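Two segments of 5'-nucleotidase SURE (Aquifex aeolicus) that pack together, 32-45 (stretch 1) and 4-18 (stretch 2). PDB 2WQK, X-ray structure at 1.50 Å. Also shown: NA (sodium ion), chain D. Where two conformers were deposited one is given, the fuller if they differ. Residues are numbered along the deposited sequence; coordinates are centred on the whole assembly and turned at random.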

# COMPACT_ATOMS: atom_id res chain seq x y z
N VAL A 32 -4.00 -18.92 18.59
CA VAL A 32 -3.43 -18.19 17.44
C VAL A 32 -4.26 -16.96 17.17
O VAL A 32 -5.49 -17.03 17.04
CB VAL A 32 -3.43 -19.02 16.16
CG1 VAL A 32 -3.10 -18.21 14.87
CG2 VAL A 32 -2.47 -20.18 16.32
N VAL A 33 -3.57 -15.83 17.01
CA VAL A 33 -4.21 -14.61 16.49
C VAL A 33 -3.18 -14.08 15.49
O VAL A 33 -2.06 -13.72 15.88
CB VAL A 33 -4.50 -13.56 17.60
CG1 VAL A 33 -5.23 -12.35 17.03
CG2 VAL A 33 -5.33 -14.22 18.73
N ALA A 34 -3.55 -14.07 14.21
CA ALA A 34 -2.54 -13.72 13.18
C ALA A 34 -3.18 -12.89 12.05
O ALA A 34 -4.40 -12.92 11.82
CB ALA A 34 -1.91 -15.00 12.63
N PRO A 35 -2.34 -12.14 11.33
CA PRO A 35 -2.87 -11.36 10.22
C PRO A 35 -3.52 -12.22 9.12
O PRO A 35 -3.20 -13.41 8.98
CB PRO A 35 -1.63 -10.63 9.66
CG PRO A 35 -0.59 -10.66 10.78
CD PRO A 35 -0.88 -11.99 11.50
N ASP A 36 -4.39 -11.62 8.33
CA ASP A 36 -5.02 -12.33 7.22
C ASP A 36 -4.20 -12.25 5.90
O ASP A 36 -4.68 -12.67 4.86
CB ASP A 36 -6.42 -11.79 6.98
CG ASP A 36 -6.41 -10.43 6.33
OD1 ASP A 36 -5.47 -9.66 6.66
OD2 ASP A 36 -7.33 -10.14 5.52
N ARG A 37 -2.99 -11.68 5.96
CA ARG A 37 -2.16 -11.42 4.77
C ARG A 37 -0.73 -11.23 5.24
O ARG A 37 -0.45 -11.03 6.42
CB ARG A 37 -2.60 -10.17 4.01
CG ARG A 37 -2.40 -8.86 4.76
CD ARG A 37 -3.27 -7.71 4.23
NE ARG A 37 -4.70 -7.93 4.47
CZ ARG A 37 -5.69 -7.19 3.98
NH1 ARG A 37 -5.43 -6.18 3.15
NH2 ARG A 37 -6.93 -7.47 4.29
N ASN A 38 0.19 -11.29 4.31
CA ASN A 38 1.59 -11.11 4.62
C ASN A 38 1.90 -9.62 4.75
O ASN A 38 1.76 -8.85 3.76
CB ASN A 38 2.44 -11.71 3.51
CG ASN A 38 3.86 -11.88 3.90
OD1 ASN A 38 4.43 -10.98 4.49
ND2 ASN A 38 4.45 -13.06 3.62
N LEU A 39 2.36 -9.22 5.92
CA LEU A 39 2.67 -7.79 6.21
C LEU A 39 4.16 -7.50 6.33
O LEU A 39 4.57 -6.42 6.82
CB LEU A 39 1.95 -7.30 7.47
CG LEU A 39 0.42 -7.32 7.39
CD1 LEU A 39 -0.21 -7.04 8.78
CD2 LEU A 39 -0.17 -6.36 6.34
N SER A 40 4.97 -8.41 5.85
CA SER A 40 6.42 -8.28 5.98
C SER A 40 6.95 -6.95 5.40
O SER A 40 7.83 -6.32 5.96
CB SER A 40 7.08 -9.46 5.25
OG SER A 40 6.64 -10.69 5.85
N GLY A 41 6.38 -6.54 4.29
CA GLY A 41 6.94 -5.39 3.55
C GLY A 41 6.43 -4.03 3.98
O GLY A 41 6.82 -3.00 3.36
N VAL A 42 5.53 -3.99 4.95
CA VAL A 42 4.77 -2.80 5.26
C VAL A 42 4.90 -2.41 6.72
O VAL A 42 5.83 -2.82 7.37
CB VAL A 42 3.33 -2.90 4.76
CG1 VAL A 42 3.33 -3.12 3.21
CG2 VAL A 42 2.52 -3.97 5.50
N GLY A 43 4.04 -1.54 7.21
CA GLY A 43 4.12 -1.10 8.58
C GLY A 43 3.72 -2.17 9.59
O GLY A 43 2.84 -3.03 9.28
N HIS A 44 4.29 -2.07 10.79
CA HIS A 44 4.06 -3.04 11.87
C HIS A 44 3.54 -2.41 13.15
O HIS A 44 3.39 -3.09 14.15
CB HIS A 44 5.35 -3.81 12.15
CG HIS A 44 5.91 -4.48 10.95
ND1 HIS A 44 7.26 -4.50 10.65
CD2 HIS A 44 5.29 -5.14 9.95
CE1 HIS A 44 7.44 -5.15 9.51
NE2 HIS A 44 6.26 -5.56 9.07
N SER A 45 3.25 -1.11 13.15
CA SER A 45 2.89 -0.45 14.40
C SER A 45 1.50 -0.88 14.91
O SER A 45 0.72 -1.49 14.18
CB SER A 45 2.93 1.09 14.26
OG SER A 45 1.86 1.54 13.48
NA NA D . 7.77 -12.21 7.29
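Stretch 2 4-18: FLLVNDDGYFSPGIN

Stretch 2 lies on stretch 1 as a neighbouring parallel strand that runs on into an irregular loop, the two joined by three backbone hydrogen bonds and, at the far end, by a shared sodium ion. The strand pairing rests on axes: those of 4-7 and 32-35 approach to 4.9 Å, with N-to-C directions 15° apart and a signed crossing angle of -15°. Val32 pairs with Leu6 (CA to CA 4.8 Å), and Val33 N donates to Leu6 O at 3.0 Å with an angle of 158° at the hydrogen. Their side chains lie on the same face of the sheet, Val32 CG2 4.1 Å from Leu6 CD2. Val33 CG2 instead meets Leu5 CD1 at 3.9 Å.

Beyond the strand, stretch 2 leaves extended geometry at Asp9 and Asp10 (phi/psi -113/-13 and -90/-15), and a type I turn spans Gly11 to Ser14. Gly11, at 114/151, adopts angles that by themselves call for glycine. The turn sits against Ala34 and Pro35: Tyr12 N donates to Pro35 O (2.9 Å, 143°), while Ala34 CB, pointing toward stretch 2, lies 3.9 Å from Tyr12 CB and 3.8 Å from CD1 of Ile17 in the following helix. The nearest-CA register now reverses, Arg37, Asn38 and Leu39 facing Gly11, Asp10 and Asp9, so the loops pass in opposite directions. Here Leu39 N donates to Asp9 O, nearly linearly (2.9 Å, 172°).

Sodium fastens this end, bound by Asp10 OD1 at 2.3 Å and Ser40 OG at 2.4 Å; shared coordination accounts for the 3.1 Å between Asp10 OD1 and Ser40 OG, which is not a hydrogen bond. Two waters also bridge Asp10 and Asn38, each accepting from Asn38 ND2 (3.0 and 2.9 Å) and donating to Asp10, one to O, the other to OD1.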

# COMPACT_ATOMS: atom_id res chain seq x y z
N PHE A 4 -0.20 -20.51 25.27
CA PHE A 4 0.66 -19.66 24.43
C PHE A 4 -0.20 -18.84 23.51
O PHE A 4 -1.13 -19.34 22.90
CB PHE A 4 1.59 -20.52 23.58
CG PHE A 4 2.19 -21.67 24.33
CD1 PHE A 4 3.01 -21.45 25.40
CD2 PHE A 4 1.89 -22.99 23.99
CE1 PHE A 4 3.54 -22.50 26.12
CE2 PHE A 4 2.44 -24.03 24.72
CZ PHE A 4 3.25 -23.78 25.77
N LEU A 5 0.15 -17.54 23.37
CA LEU A 5 -0.47 -16.68 22.38
C LEU A 5 0.55 -16.62 21.22
O LEU A 5 1.67 -16.14 21.41
CB LEU A 5 -0.70 -15.27 22.95
CG LEU A 5 -1.27 -14.24 21.97
CD1 LEU A 5 -2.53 -14.74 21.34
CD2 LEU A 5 -1.48 -12.88 22.66
N LEU A 6 0.15 -17.15 20.07
CA LEU A 6 1.02 -17.31 18.91
C LEU A 6 0.54 -16.41 17.80
O LEU A 6 -0.63 -16.46 17.38
CB LEU A 6 0.98 -18.78 18.45
CG LEU A 6 1.73 -19.14 17.16
CD1 LEU A 6 3.21 -18.74 17.22
CD2 LEU A 6 1.58 -20.62 16.81
N VAL A 7 1.46 -15.57 17.31
CA VAL A 7 1.17 -14.62 16.25
C VAL A 7 2.24 -14.79 15.17
O VAL A 7 3.23 -15.51 15.36
CB VAL A 7 1.18 -13.16 16.78
CG1 VAL A 7 0.25 -13.05 17.99
CG2 VAL A 7 2.61 -12.69 17.12
N ASN A 8 2.04 -14.11 14.04
CA ASN A 8 3.11 -14.01 13.06
C ASN A 8 2.91 -12.76 12.20
O ASN A 8 2.00 -11.96 12.48
CB ASN A 8 3.28 -15.27 12.20
CG ASN A 8 2.25 -15.36 11.06
OD1 ASN A 8 1.24 -14.67 11.06
ND2 ASN A 8 2.50 -16.27 10.09
N ASP A 9 3.77 -12.61 11.20
CA ASP A 9 3.67 -11.50 10.25
C ASP A 9 3.31 -11.94 8.82
O ASP A 9 3.04 -11.10 7.98
CB ASP A 9 5.02 -10.73 10.23
CG ASP A 9 4.88 -9.31 9.77
OD1 ASP A 9 3.83 -8.67 9.95
OD2 ASP A 9 5.87 -8.84 9.20
N ASP A 10 3.38 -13.24 8.54
CA ASP A 10 3.18 -13.79 7.21
C ASP A 10 1.74 -14.14 6.91
O ASP A 10 1.39 -14.37 5.74
CB ASP A 10 4.08 -15.01 7.02
CG ASP A 10 5.57 -14.68 7.20
OD1 ASP A 10 6.00 -13.61 6.67
OD2 ASP A 10 6.30 -15.48 7.85
N GLY A 11 0.90 -14.21 7.96
CA GLY A 11 -0.50 -14.58 7.78
C GLY A 11 -0.82 -15.91 8.45
O GLY A 11 0.02 -16.79 8.57
N TYR A 12 -2.08 -16.04 8.86
CA TYR A 12 -2.53 -17.22 9.62
C TYR A 12 -2.38 -18.52 8.87
O TYR A 12 -2.36 -19.60 9.46
CB TYR A 12 -3.96 -17.06 10.09
CG TYR A 12 -4.99 -17.14 8.98
CD1 TYR A 12 -5.45 -18.38 8.52
CD2 TYR A 12 -5.52 -15.99 8.40
CE1 TYR A 12 -6.39 -18.46 7.52
CE2 TYR A 12 -6.47 -16.07 7.40
CZ TYR A 12 -6.89 -17.30 6.96
OH TYR A 12 -7.84 -17.37 5.99
N PHE A 13 -2.32 -18.41 7.55
CA PHE A 13 -2.26 -19.60 6.65
C PHE A 13 -0.82 -20.07 6.34
O PHE A 13 -0.60 -21.08 5.64
CB PHE A 13 -2.98 -19.26 5.33
CG PHE A 13 -2.53 -17.96 4.74
CD1 PHE A 13 -1.35 -17.91 4.04
CD2 PHE A 13 -3.23 -16.78 4.98
CE1 PHE A 13 -0.87 -16.66 3.55
CE2 PHE A 13 -2.76 -15.57 4.50
CZ PHE A 13 -1.60 -15.52 3.79
N SER A 14 0.18 -19.34 6.84
CA SER A 14 1.54 -19.62 6.44
C SER A 14 2.01 -20.96 7.02
O SER A 14 1.58 -21.35 8.13
CB SER A 14 2.48 -18.50 6.89
OG SER A 14 2.84 -18.64 8.25
N PRO A 15 2.86 -21.67 6.28
CA PRO A 15 3.35 -22.95 6.82
C PRO A 15 4.15 -22.81 8.13
O PRO A 15 4.19 -23.70 8.96
CB PRO A 15 4.25 -23.48 5.70
CG PRO A 15 4.61 -22.27 4.91
CD PRO A 15 3.40 -21.39 4.94
N GLY A 16 4.80 -21.66 8.35
CA GLY A 16 5.62 -21.47 9.54
C GLY A 16 4.78 -21.39 10.81
O GLY A 16 5.17 -21.96 11.82
N ILE A 17 3.70 -20.63 10.79
CA ILE A 17 2.87 -20.47 11.99
C ILE A 17 2.13 -21.79 12.25
O ILE A 17 1.98 -22.20 13.39
CB ILE A 17 1.90 -19.26 11.94
CG1 ILE A 17 1.41 -18.95 13.33
CG2 ILE A 17 0.80 -19.39 10.90
CD1 ILE A 17 0.50 -17.78 13.45
N ASN A 18 1.71 -22.44 11.18
CA ASN A 18 0.95 -23.69 11.37
C ASN A 18 1.85 -24.82 11.88
O ASN A 18 1.44 -25.59 12.76
CB ASN A 18 0.19 -24.02 10.12
CG ASN A 18 -1.03 -23.16 9.98
OD1 ASN A 18 -2.05 -23.39 10.66
ND2 ASN A 18 -0.92 -22.09 9.14
O HOH W 1 2.40 -15.26 3.34
O HOH W 2 7.33 -13.66 3.70
O HOH W 3 9.33 -12.81 5.50